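Local structure of phosphonopyruvate hydrolase (2HJP) at residues Phe44-Ser47 with Ala48-Ala51; Ile57-Met60 with Ser61-Leu64; His63-Met66 with Met67-Ile70; Phe86-Ala89 with Val90-His93; Gln276-Glu279 with Arg280-Val284. The protein hydrolyses the carbon-phosphorus bond of phosphonopyruvate to give pyruvate and phosphate, using a divalent metal ion such as magnesium. All blocks are in the same frame, centred on the assembly; numbering follows the deposited sequence.

Contact 1. Residues Phe44-Ser47 with Ala48-Ala51; sequences FELS and ASYA. With NA (sodium ion), chain D; PPR (phosphonopyruvate), chain G.
Ser49 OG is held from two directions at once: it donates to Leu46 O at 2.7 Å, and it lies 2.8 Å from the sodium ion. Its chi1 of 75° sets OG between the backbone N and the carbonyl carbon, from where it can reach back three residues and still face the metal, which His23 O also binds. The C=O...OG angle at Leu46 O is 122°, and OG is tilted from the carbonyl plane. The same carbonyl receives a weak bond from Tyr50 N, and Leu46 O lies in the plane of the Tyr50 ring at its edge, 3.4 Å from Tyr50 CD2. Leu46 CD1 then meets Tyr50 CE2 at 4.0 Å, an apolar contact beside this polar group. Regular helical bonds run from Ala48 N to Phe44 O (2.7 Å) and from Ser49 N to Glu45 O. The helix 43-49 ends in a Schellman motif, with Ala51 at positive phi. At its other end, Phe44 N donates to phosphonopyruvate O2' at 2.8 Å with an N-H...O angle of 151°. Tyr50 also packs on Ala69 of the second subunit. One short helix of the barrel enzyme therefore serves two sites: its first turn offers a backbone N-H to the substrate carboxylate, where the positive end of the helix dipole would probably help to hold the anion, while its last turn supplies a hydroxyl to sodium.

Contact 2. Residues Ile57-Met60 with Ser61-Leu64; sequences ILSM and STHL
Ser59 and Thr62 meet where the chain turns into helix 60-71. Ser59 OG accepts a weak bond from Thr62 N at 3.4 Å, and Ser59 O takes a second weak bond from the same N-H, whose angle of 126° is far from straight. With OG anti to the backbone N of Ser59 (chi1 153°), the hydroxyl is turned over the first turn, and Ser59 OG also comes to 3.4 Å from Ser61 CB. Thr62 OG1 comes to 3.8 Å from Ser59 CB. These positions make Ser59 the N-cap of the helix, which follows the loop after helix 43-49 in the TIM (beta/alpha)8 barrel. One turn on, the bonding becomes regular: Leu64 N donates to Met60 O at 2.9 Å with an N-H...O angle of 168°, whereas His63 N reaches Ser59 O only weakly. Alongside the cap, Leu58 CD1 touches Thr62 CG2 at 4.2 Å, the two side chains crossing at about a right angle. Tyr50 packs against both of them, and Leu46 covers Leu58 and His63. Further out, the His63 imidazole is fixed at both nitrogens, ND1 to Tyr99 OH and NE2 to Gly41 O, while Ser59 and Ser61 pack on Ser61 and Ser59 of the third subunit.

Contact 3. Residues His63-Met66 with Met67-Ile70; sequences HLEM and MRAI
Glu65 and Arg68 lie side by side and point the same way, joined by a two-pronged salt bridge. Arg68 NE donates to Glu65 OE1 at 2.8 Å with an N-H...O angle of 179°, and Arg68 NH2 donates to Glu65 OE2 at 2.8 Å. Both oxygens lie close to the guanidinium plane and are met on their syn sides, although the carboxylate plane is turned 24° from it. Two bends make this grip possible: Glu65 folds at chi2, and Arg68, extended through chi2, turns back at chi3. A leucine at Arg68 would probably leave the Glu65 carboxylate without its paired charge and free to turn. On another side of helix 60-71, Met67 curls back along the previous turn, with CG beside its own backbone N and both later torsions bent. This sets CE over one face of the His63 ring, 3.8 Å from its centroid, a CH-pi contact, while Met67 SD lies obliquely, 4.2 Å from the centroid of the His63 ring. Met66 CG, placed anti to the backbone N (chi1 -179°), lies 4.0 Å from Ile70 CD1. Met67 goes on to pack against strand 78-81 and Tyr99. In the assembly, Arg68 NH1 lies near Arg68 NH1 of the fourth subunit, where Glu65 also packs on Glu65; the bidentate pairing within each chain probably offsets the like charges brought together there.

Contact 4. Residues Phe86-Ala89 with Val90-His93; sequences FGNA and VNVH
The N-terminal cap of helix 89-102, in the loop that follows strand 78-81 of the barrel, is made by Asn88 reaching over Val90 and Asn91. Its OD1 accepts from two backbone N-H groups: weakly from Val90 N at 2.8 Å, where the N-H...O angle is only 127°, and more squarely from Asn91 N at 3.2 Å, where it is 157°. A chi1 of 58° puts CG between the backbone N and the carbonyl carbon of Asn88, which carries OD1 back over the first turn. Asn88 OD1 also lies 3.2 Å from Val90 CB. With an alanine here, the N-H groups of Val90 and Asn91 would probably lose their side-chain acceptor, and Lys116 O of the third subunit its donor. As the N-cap residue, Asn88 hands over to regular helical bonding: Val92 N donates to Asn88 O and His93 N to Ala89 O, each at 3.0 Å. Val92 CG2 lies 3.4 Å from Asn88 O, beside the first of these bonds. Before the cap, Gly87 has a positive phi, and its backbone angles suit a residue without CB: a side chain would run into the carbonyl oxygen of the residue before. Outside the turn, Asn88 ND2 donates to Lys116 O of the third subunit, while Ala89 packs on Tyr288 of the fourth subunit and on helix 131-144 of its own chain.

Contact 5. Residues Gln276-Glu279 with Arg280-Val284; sequences QGDE and RMRAV
Helix 278-288 near the C-terminus begins at Gly277, its N-cap residue, which also ends the preceding helix 269-275 in a Schellman motif. Gly277 has a phi of 87°, and at its backbone angles a side chain would press on the carbonyl before it, so glycine fits the junction. Gly277 O then accepts from Met281 N at 3.0 Å, starting a regular series that continues with Arg282 N to Asp278 O at 2.8 Å and Ala283 N to Glu279 O. Across the first turn, on the exposed surface, Asp278 and Arg282 form a sound charge pair, to which Glu279 adds a doubtful third member of a salt-bridge network. Arg282 leaves with CG beside its backbone N and bends at chi3, which carries its guanidinium back toward both acids. Asp278 OD2 stands 3.1 Å from Arg282 NH1, but well out of the guanidinium plane: the attraction is one of charge, with no N-H directed at the oxygen, and the two flat groups are turned 82° to each other. Glu279 OE1 is modelled too close to Arg282 NH2 for the detail to be trusted, and Glu279 also touches a crystal neighbour. The helix reaches to other subunits, Met281 packing on Pro53 of the second subunit and on Tyr94 of the fourth. Within the turn, the bend at chi3 brings the Met281 methyl, CE, to 3.2 Å from Asp278 OD1.

Overall arrangement
Contacts 1 to 4 follow in chain order within the barrel domain. Contacts 2 and 3 share His63 and Leu64 on helix 60-71, and contact 1 packs against both: Leu46 CD2 is 3.5 Å from His63 CA. Contact 2 reaches contact 4 through Met60 and Phe86, their centres about 15 Å apart. Contact 1 binds phosphonopyruvate directly; the side chain of Phe44 is about 4 Å from that of Asp54, the inferred nucleophile, and about 5 Å from magnesium. The His63 side chain is about 8 Å from the substrate, and Phe86 about 10 Å. Contact 5 stands apart, its centre about 22 Å from that of contact 3, its nearest, and about 41 Å from that of contact 4; all three touch the fourth subunit.

Contact 1. Residues Phe44-Ser47 with Ala48-Ala51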
loop_
_atom_site.group_PDB
_atom_site.type_symbol
_atom_site.label_atom_id
_atom_site.label_comp_id
_atom_site.label_asym_id
_atom_site.label_seq_id
_atom_site.Cartn_x
_atom_site.Cartn_y
_atom_site.Cartn_z
ATOM N N PHE A 44 -15.281 1.793 11.855
ATOM C CA PHE A 44 -16.278 2.787 11.529
ATOM C C PHE A 44 -15.549 4.130 11.297
ATOM O O PHE A 44 -15.790 4.858 10.287
ATOM C CB PHE A 44 -17.274 2.937 12.718
ATOM C CG PHE A 44 -18.295 4.038 12.489
ATOM C CD1 PHE A 44 -19.406 3.800 11.694
ATOM C CD2 PHE A 44 -18.080 5.315 12.992
ATOM C CE1 PHE A 44 -20.312 4.861 11.397
ATOM C CE2 PHE A 44 -18.952 6.346 12.713
ATOM C CZ PHE A 44 -20.090 6.102 11.895
ATOM N N GLU A 45 -14.672 4.472 12.237
ATOM C CA GLU A 45 -13.906 5.722 12.089
ATOM C C GLU A 45 -13.016 5.743 10.856
ATOM O O GLU A 45 -12.998 6.740 10.144
ATOM C CB GLU A 45 -13.029 6.004 13.283
ATOM C CG GLU A 45 -13.846 6.510 14.498
ATOM C CD GLU A 45 -13.221 7.731 15.140
ATOM O OE1 GLU A 45 -12.065 8.056 14.750
ATOM O OE2 GLU A 45 -13.865 8.341 16.022
ATOM N N LEU A 46 -12.276 4.660 10.580
ATOM C CA LEU A 46 -11.411 4.724 9.416
ATOM C C LEU A 46 -12.276 4.756 8.127
ATOM O O LEU A 46 -11.991 5.532 7.215
ATOM C CB LEU A 46 -10.465 3.521 9.402
ATOM C CG LEU A 46 -9.442 3.546 8.312
ATOM C CD1 LEU A 46 -8.576 4.769 8.433
ATOM C CD2 LEU A 46 -8.622 2.290 8.402
ATOM N N SER A 47 -13.328 3.946 8.032
ATOM C CA SER A 47 -14.139 4.012 6.812
ATOM C C SER A 47 -14.809 5.401 6.723
ATOM O O SER A 47 -14.946 5.960 5.655
ATOM C CB SER A 47 -15.203 2.860 6.769
ATOM O OG SER A 47 -16.025 3.044 7.905
ATOM N N ALA A 48 -15.244 5.968 7.843
ATOM C CA ALA A 48 -15.886 7.289 7.772
ATOM C C ALA A 48 -14.868 8.305 7.240
ATOM O O ALA A 48 -15.205 9.187 6.420
ATOM C CB ALA A 48 -16.416 7.716 9.169
ATOM N N SER A 49 -13.613 8.196 7.668
ATOM C CA SER A 49 -12.597 9.162 7.226
ATOM C C SER A 49 -12.317 9.067 5.699
ATOM O O SER A 49 -11.897 10.032 5.067
ATOM C CB SER A 49 -11.314 8.995 8.056
ATOM O OG SER A 49 -10.597 7.853 7.673
ATOM N N TYR A 50 -12.688 7.930 5.115
ATOM C CA TYR A 50 -12.589 7.650 3.679
ATOM C C TYR A 50 -13.904 7.913 3.016
ATOM O O TYR A 50 -14.039 7.736 1.828
ATOM C CB TYR A 50 -12.181 6.174 3.452
ATOM C CG TYR A 50 -10.661 6.077 3.419
ATOM C CD1 TYR A 50 -9.946 6.304 2.224
ATOM C CD2 TYR A 50 -9.929 5.829 4.582
ATOM C CE1 TYR A 50 -8.528 6.294 2.213
ATOM C CE2 TYR A 50 -8.480 5.819 4.585
ATOM C CZ TYR A 50 -7.815 6.048 3.413
ATOM O OH TYR A 50 -6.444 6.022 3.386
ATOM N N ALA A 51 -14.898 8.341 3.783
ATOM C CA ALA A 51 -16.189 8.638 3.197
ATOM C C ALA A 51 -16.809 7.445 2.466
ATOM O O ALA A 51 -17.329 7.593 1.334
ATOM C CB ALA A 51 -16.089 9.925 2.202
HETATM NA NA NA D . -7.913 8.295 8.254
HETATM C C1 PPR G . -16.364 0.459 15.264
HETATM O O1 PPR G . -16.034 1.500 15.968
HETATM O "O2'" PPR G . -16.004 0.253 14.136
HETATM C C2 PPR G . -17.244 -0.516 15.987
HETATM C C3 PPR G . -18.195 -0.258 16.931
HETATM O O2 PPR G . -17.037 -1.778 15.607
HETATM P P PPR G . -19.775 0.172 16.056
HETATM O O1P PPR G . -20.145 -1.127 15.286
HETATM O O2P PPR G . -19.445 1.379 15.137
HETATM O O3P PPR G . -20.731 0.427 17.124
#

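Contact 2. Residues Ile57-Met60 with Ser61-Leu64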
loop_
_atom_site.group_PDB
_atom_site.type_symbol
_atom_site.label_atom_id
_atom_site.label_comp_id
_atom_site.label_asym_id
_atom_site.label_seq_id
_atom_site.Cartn_x
_atom_site.Cartn_y
_atom_site.Cartn_z
ATOM N N ILE A 57 -16.402 -2.350 3.103
ATOM C CA ILE A 57 -16.053 -1.834 1.796
ATOM C C ILE A 57 -14.622 -1.428 1.790
ATOM O O ILE A 57 -13.920 -1.642 0.841
ATOM C CB ILE A 57 -16.952 -0.643 1.438
ATOM C CG1 ILE A 57 -18.343 -1.190 1.124
ATOM C CG2 ILE A 57 -16.325 0.142 0.241
ATOM C CD1 ILE A 57 -19.432 -0.132 1.000
ATOM N N LEU A 58 -14.176 -0.840 2.894
ATOM C CA LEU A 58 -12.803 -0.381 2.995
ATOM C C LEU A 58 -11.849 -1.557 2.904
ATOM O O LEU A 58 -12.092 -2.595 3.509
ATOM C CB LEU A 58 -12.629 0.310 4.347
ATOM C CG LEU A 58 -11.315 1.031 4.545
ATOM C CD1 LEU A 58 -11.296 2.404 3.778
ATOM C CD2 LEU A 58 -11.159 1.188 6.034
ATOM N N SER A 59 -10.787 -1.433 2.125
ATOM C CA SER A 59 -9.816 -2.511 2.019
ATOM C C SER A 59 -9.223 -2.970 3.387
ATOM O O SER A 59 -8.966 -2.176 4.257
ATOM C CB SER A 59 -8.693 -2.025 1.108
ATOM O OG SER A 59 -7.450 -2.651 1.386
ATOM N N MET A 60 -8.992 -4.254 3.568
ATOM C CA MET A 60 -8.408 -4.704 4.831
ATOM C C MET A 60 -6.976 -4.139 4.977
ATOM O O MET A 60 -6.528 -3.861 6.055
ATOM C CB MET A 60 -8.287 -6.221 4.887
ATOM C CG MET A 60 -7.776 -6.605 6.194
ATOM S SD MET A 60 -6.379 -7.593 5.998
ATOM C CE MET A 60 -7.261 -9.011 6.308
ATOM N N SER A 61 -6.264 -4.060 3.853
ATOM C CA SER A 61 -4.909 -3.515 3.853
ATOM C C SER A 61 -4.866 -2.031 4.377
ATOM O O SER A 61 -3.961 -1.605 5.137
ATOM C CB SER A 61 -4.392 -3.641 2.422
ATOM O OG SER A 61 -3.129 -3.075 2.346
ATOM N N THR A 62 -5.871 -1.253 4.021
ATOM C CA THR A 62 -5.886 0.115 4.458
ATOM C C THR A 62 -5.983 0.116 5.994
ATOM O O THR A 62 -5.255 0.857 6.664
ATOM C CB THR A 62 -7.048 0.876 3.834
ATOM O OG1 THR A 62 -6.800 1.003 2.418
ATOM C CG2 THR A 62 -7.196 2.257 4.446
ATOM N N HIS A 63 -6.819 -0.755 6.536
ATOM C CA HIS A 63 -6.959 -0.781 7.963
ATOM C C HIS A 63 -5.698 -1.342 8.689
ATOM O O HIS A 63 -5.154 -0.719 9.653
ATOM C CB HIS A 63 -8.238 -1.563 8.326
ATOM C CG HIS A 63 -8.472 -1.669 9.811
ATOM N ND1 HIS A 63 -8.010 -2.717 10.575
ATOM C CD2 HIS A 63 -9.086 -0.815 10.671
ATOM C CE1 HIS A 63 -8.315 -2.516 11.845
ATOM N NE2 HIS A 63 -8.967 -1.364 11.938
ATOM N N LEU A 64 -5.159 -2.432 8.159
ATOM C CA LEU A 64 -3.970 -3.060 8.748
ATOM C C LEU A 64 -2.826 -2.064 8.734
ATOM O O LEU A 64 -2.140 -1.905 9.752
ATOM C CB LEU A 64 -3.599 -4.347 7.950
ATOM C CG LEU A 64 -2.219 -4.914 8.350
ATOM C CD1 LEU A 64 -2.284 -5.375 9.832
ATOM C CD2 LEU A 64 -1.862 -6.138 7.450
#

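Contact 3. Residues His63-Met66 with Met67-Ile70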
loop_
_atom_site.group_PDB
_atom_site.type_symbol
_atom_site.label_atom_id
_atom_site.label_comp_id
_atom_site.label_asym_id
_atom_site.label_seq_id
_atom_site.Cartn_x
_atom_site.Cartn_y
_atom_site.Cartn_z
ATOM N N HIS A 63 -6.819 -0.755 6.536
ATOM C CA HIS A 63 -6.959 -0.781 7.963
ATOM C C HIS A 63 -5.698 -1.342 8.689
ATOM O O HIS A 63 -5.154 -0.719 9.653
ATOM C CB HIS A 63 -8.238 -1.563 8.326
ATOM C CG HIS A 63 -8.472 -1.669 9.811
ATOM N ND1 HIS A 63 -8.010 -2.717 10.575
ATOM C CD2 HIS A 63 -9.086 -0.815 10.671
ATOM C CE1 HIS A 63 -8.315 -2.516 11.845
ATOM N NE2 HIS A 63 -8.967 -1.364 11.938
ATOM N N LEU A 64 -5.159 -2.432 8.159
ATOM C CA LEU A 64 -3.970 -3.060 8.748
ATOM C C LEU A 64 -2.826 -2.064 8.734
ATOM O O LEU A 64 -2.140 -1.905 9.752
ATOM C CB LEU A 64 -3.599 -4.347 7.950
ATOM C CG LEU A 64 -2.219 -4.914 8.350
ATOM C CD1 LEU A 64 -2.284 -5.375 9.832
ATOM C CD2 LEU A 64 -1.862 -6.138 7.450
ATOM N N GLU A 65 -2.622 -1.347 7.615
ATOM C CA GLU A 65 -1.517 -0.358 7.599
ATOM C C GLU A 65 -1.759 0.827 8.566
ATOM O O GLU A 65 -0.823 1.338 9.148
ATOM C CB GLU A 65 -1.247 0.121 6.159
ATOM C CG GLU A 65 -0.733 -1.048 5.321
ATOM C CD GLU A 65 0.484 -1.813 6.024
ATOM O OE1 GLU A 65 1.467 -1.207 6.530
ATOM O OE2 GLU A 65 0.500 -3.038 6.024
ATOM N N MET A 66 -3.013 1.241 8.724
ATOM C CA MET A 66 -3.328 2.293 9.668
ATOM C C MET A 66 -3.008 1.764 11.070
ATOM O O MET A 66 -2.594 2.551 11.903
ATOM C CB MET A 66 -4.837 2.695 9.592
ATOM C CG MET A 66 -5.191 3.852 10.590
ATOM S SD MET A 66 -3.981 5.225 10.532
ATOM C CE MET A 66 -4.559 5.994 8.956
ATOM N N MET A 67 -3.246 0.480 11.358
ATOM C CA MET A 67 -2.960 -0.026 12.709
ATOM C C MET A 67 -1.468 0.036 12.939
ATOM O O MET A 67 -1.010 0.410 14.026
ATOM C CB MET A 67 -3.466 -1.463 12.949
ATOM C CG MET A 67 -5.009 -1.633 12.851
ATOM S SD MET A 67 -5.954 -0.483 13.925
ATOM C CE MET A 67 -6.503 0.767 12.788
ATOM N N ARG A 68 -0.690 -0.362 11.931
ATOM C CA ARG A 68 0.780 -0.297 12.036
ATOM C C ARG A 68 1.279 1.109 12.369
ATOM O O ARG A 68 2.121 1.309 13.265
ATOM C CB ARG A 68 1.459 -0.711 10.715
ATOM C CG ARG A 68 2.833 -1.313 10.961
ATOM C CD ARG A 68 3.600 -1.510 9.613
ATOM N NE ARG A 68 2.758 -2.388 8.766
ATOM C CZ ARG A 68 2.582 -3.694 8.973
ATOM N NH1 ARG A 68 3.210 -4.354 9.992
ATOM N NH2 ARG A 68 1.689 -4.342 8.207
ATOM N N ALA A 69 0.776 2.070 11.608
ATOM C CA ALA A 69 1.146 3.439 11.796
ATOM C C ALA A 69 0.725 3.939 13.212
ATOM O O ALA A 69 1.477 4.625 13.862
ATOM C CB ALA A 69 0.457 4.307 10.648
ATOM N N ILE A 70 -0.484 3.605 13.658
ATOM C CA ILE A 70 -0.888 4.035 15.013
ATOM C C ILE A 70 -0.003 3.376 16.102
ATOM O O ILE A 70 0.456 4.026 17.020
ATOM C CB ILE A 70 -2.365 3.655 15.305
ATOM C CG1 ILE A 70 -3.300 4.570 14.485
ATOM C CG2 ILE A 70 -2.635 3.725 16.893
ATOM C CD1 ILE A 70 -4.768 4.166 14.515
#

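Contact 4. Residues Phe86-Ala89 with Val90-His93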
loop_
_atom_site.group_PDB
_atom_site.type_symbol
_atom_site.label_atom_id
_atom_site.label_comp_id
_atom_site.label_asym_id
_atom_site.label_seq_id
_atom_site.Cartn_x
_atom_site.Cartn_y
_atom_site.Cartn_z
ATOM N N PHE A 86 -12.488 -10.809 8.164
ATOM C CA PHE A 86 -12.243 -10.772 6.711
ATOM C C PHE A 86 -12.384 -12.123 6.027
ATOM O O PHE A 86 -11.698 -12.380 5.061
ATOM C CB PHE A 86 -10.852 -10.227 6.399
ATOM C CG PHE A 86 -10.609 -8.893 6.996
ATOM C CD1 PHE A 86 -11.320 -7.784 6.517
ATOM C CD2 PHE A 86 -9.801 -8.747 8.119
ATOM C CE1 PHE A 86 -11.250 -6.554 7.168
ATOM C CE2 PHE A 86 -9.708 -7.535 8.769
ATOM C CZ PHE A 86 -10.441 -6.410 8.300
ATOM N N GLY A 87 -13.276 -12.983 6.495
ATOM C CA GLY A 87 -13.417 -14.270 5.843
ATOM C C GLY A 87 -13.748 -15.332 6.866
ATOM O O GLY A 87 -14.305 -15.008 7.916
ATOM N N ASN A 88 -13.416 -16.583 6.588
ATOM C CA ASN A 88 -13.751 -17.630 7.527
ATOM C C ASN A 88 -12.546 -17.881 8.449
ATOM O O ASN A 88 -11.566 -17.161 8.430
ATOM C CB ASN A 88 -14.120 -18.922 6.766
ATOM C CG ASN A 88 -12.995 -19.411 5.852
ATOM O OD1 ASN A 88 -11.802 -19.067 6.032
ATOM N ND2 ASN A 88 -13.366 -20.210 4.852
ATOM N N ALA A 89 -12.595 -18.961 9.216
ATOM C CA ALA A 89 -11.496 -19.267 10.152
ATOM C C ALA A 89 -10.161 -19.375 9.463
ATOM O O ALA A 89 -9.120 -19.087 10.069
ATOM C CB ALA A 89 -11.793 -20.590 10.962
ATOM N N VAL A 90 -10.143 -19.789 8.201
ATOM C CA VAL A 90 -8.853 -19.888 7.529
ATOM C C VAL A 90 -8.285 -18.455 7.330
ATOM O O VAL A 90 -7.121 -18.229 7.607
ATOM C CB VAL A 90 -8.979 -20.603 6.198
ATOM C CG1 VAL A 90 -7.625 -20.565 5.450
ATOM C CG2 VAL A 90 -9.436 -22.060 6.428
ATOM N N ASN A 91 -9.111 -17.505 6.889
ATOM C CA ASN A 91 -8.650 -16.128 6.709
ATOM C C ASN A 91 -8.208 -15.620 8.082
ATOM O O ASN A 91 -7.183 -15.000 8.178
ATOM C CB ASN A 91 -9.786 -15.233 6.168
ATOM C CG ASN A 91 -10.189 -15.621 4.782
ATOM O OD1 ASN A 91 -9.464 -15.314 3.817
ATOM N ND2 ASN A 91 -11.298 -16.326 4.646
ATOM N N VAL A 92 -8.979 -15.914 9.136
ATOM C CA VAL A 92 -8.616 -15.481 10.501
ATOM C C VAL A 92 -7.203 -15.896 10.866
ATOM O O VAL A 92 -6.372 -15.106 11.342
ATOM C CB VAL A 92 -9.617 -16.019 11.551
ATOM C CG1 VAL A 92 -9.116 -15.711 12.977
ATOM C CG2 VAL A 92 -10.971 -15.397 11.323
ATOM N N HIS A 93 -6.901 -17.143 10.593
ATOM C CA HIS A 93 -5.549 -17.680 10.847
ATOM C C HIS A 93 -4.429 -16.945 10.175
ATOM O O HIS A 93 -3.342 -16.797 10.733
ATOM C CB HIS A 93 -5.514 -19.143 10.384
ATOM C CG HIS A 93 -4.326 -19.873 10.875
ATOM N ND1 HIS A 93 -4.321 -20.553 12.071
ATOM C CD2 HIS A 93 -3.105 -20.042 10.332
ATOM C CE1 HIS A 93 -3.143 -21.119 12.230
ATOM N NE2 HIS A 93 -2.390 -20.832 11.191
#

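Contact 5. Residues Gln276-Glu279 with Arg280-Val284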
loop_
_atom_site.group_PDB
_atom_site.type_symbol
_atom_site.label_atom_id
_atom_site.label_comp_id
_atom_site.label_asym_id
_atom_site.label_seq_id
_atom_site.Cartn_x
_atom_site.Cartn_y
_atom_site.Cartn_z
ATOM N N GLN A 276 3.959 16.727 15.705
ATOM C CA GLN A 276 4.622 15.932 14.688
ATOM C C GLN A 276 5.984 15.357 15.114
ATOM O O GLN A 276 6.598 14.624 14.368
ATOM C CB GLN A 276 4.829 16.798 13.435
ATOM C CG GLN A 276 3.586 16.946 12.530
ATOM C CD GLN A 276 3.876 17.990 11.432
ATOM O OE1 GLN A 276 4.260 19.150 11.737
ATOM N NE2 GLN A 276 3.732 17.589 10.165
ATOM N N GLY A 277 6.459 15.706 16.301
ATOM C CA GLY A 277 7.734 15.179 16.764
ATOM C C GLY A 277 8.908 16.037 16.292
ATOM O O GLY A 277 10.055 15.532 16.167
ATOM N N ASP A 278 8.648 17.327 16.049
ATOM C CA ASP A 278 9.718 18.204 15.599
ATOM C C ASP A 278 10.950 18.163 16.506
ATOM O O ASP A 278 12.071 18.169 16.035
ATOM C CB ASP A 278 9.215 19.625 15.500
ATOM C CG ASP A 278 10.172 20.519 14.738
ATOM O OD1 ASP A 278 10.370 20.246 13.508
ATOM O OD2 ASP A 278 10.691 21.472 15.406
ATOM N N GLU A 279 10.727 18.142 17.811
ATOM C CA GLU A 279 11.798 18.113 18.793
ATOM C C GLU A 279 12.778 16.951 18.552
ATOM O O GLU A 279 14.005 17.122 18.450
ATOM C CB GLU A 279 11.174 17.966 20.180
ATOM C CG GLU A 279 10.909 19.261 20.898
ATOM C CD GLU A 279 12.098 19.654 21.746
ATOM O OE1 GLU A 279 13.072 20.214 21.166
ATOM O OE2 GLU A 279 12.080 19.380 22.986
ATOM N N ARG A 280 12.205 15.761 18.491
ATOM C CA ARG A 280 12.979 14.577 18.237
ATOM C C ARG A 280 13.747 14.746 16.916
ATOM O O ARG A 280 14.952 14.524 16.843
ATOM C CB ARG A 280 12.054 13.357 18.191
ATOM C CG ARG A 280 12.822 12.078 17.876
ATOM C CD ARG A 280 11.998 10.818 18.033
ATOM N NE ARG A 280 11.779 10.136 16.752
ATOM C CZ ARG A 280 12.014 8.847 16.542
ATOM N NH1 ARG A 280 12.493 8.083 17.523
ATOM N NH2 ARG A 280 11.737 8.313 15.357
ATOM N N MET A 281 13.051 15.174 15.877
ATOM C CA MET A 281 13.698 15.363 14.612
ATOM C C MET A 281 14.855 16.356 14.712
ATOM O O MET A 281 15.890 16.147 14.071
ATOM C CB MET A 281 12.701 15.798 13.510
ATOM C CG MET A 281 13.379 15.933 12.134
ATOM S SD MET A 281 12.397 16.590 10.805
ATOM C CE MET A 281 11.896 18.197 11.505
ATOM N N ARG A 282 14.721 17.445 15.483
ATOM C CA ARG A 282 15.880 18.379 15.594
ATOM C C ARG A 282 17.074 17.734 16.306
ATOM O O ARG A 282 18.243 18.035 16.016
ATOM C CB ARG A 282 15.466 19.727 16.300
ATOM C CG ARG A 282 14.575 20.575 15.348
ATOM C CD ARG A 282 14.080 21.897 15.987
ATOM N NE ARG A 282 13.828 21.627 17.398
ATOM C CZ ARG A 282 12.889 22.201 18.143
ATOM N NH1 ARG A 282 12.066 23.126 17.626
ATOM N NH2 ARG A 282 12.761 21.824 19.407
ATOM N N ALA A 283 16.795 16.852 17.253
ATOM C CA ALA A 283 17.891 16.173 17.958
ATOM C C ALA A 283 18.589 15.270 16.931
ATOM O O ALA A 283 19.845 15.259 16.825
ATOM C CB ALA A 283 17.339 15.375 19.127
ATOM N N VAL A 284 17.789 14.564 16.116
ATOM C CA VAL A 284 18.372 13.696 15.105
ATOM C C VAL A 284 19.216 14.505 14.091
ATOM O O VAL A 284 20.378 14.129 13.770
ATOM C CB VAL A 284 17.276 12.840 14.423
ATOM C CG1 VAL A 284 17.837 12.133 13.124
ATOM C CG2 VAL A 284 16.838 11.720 15.371
#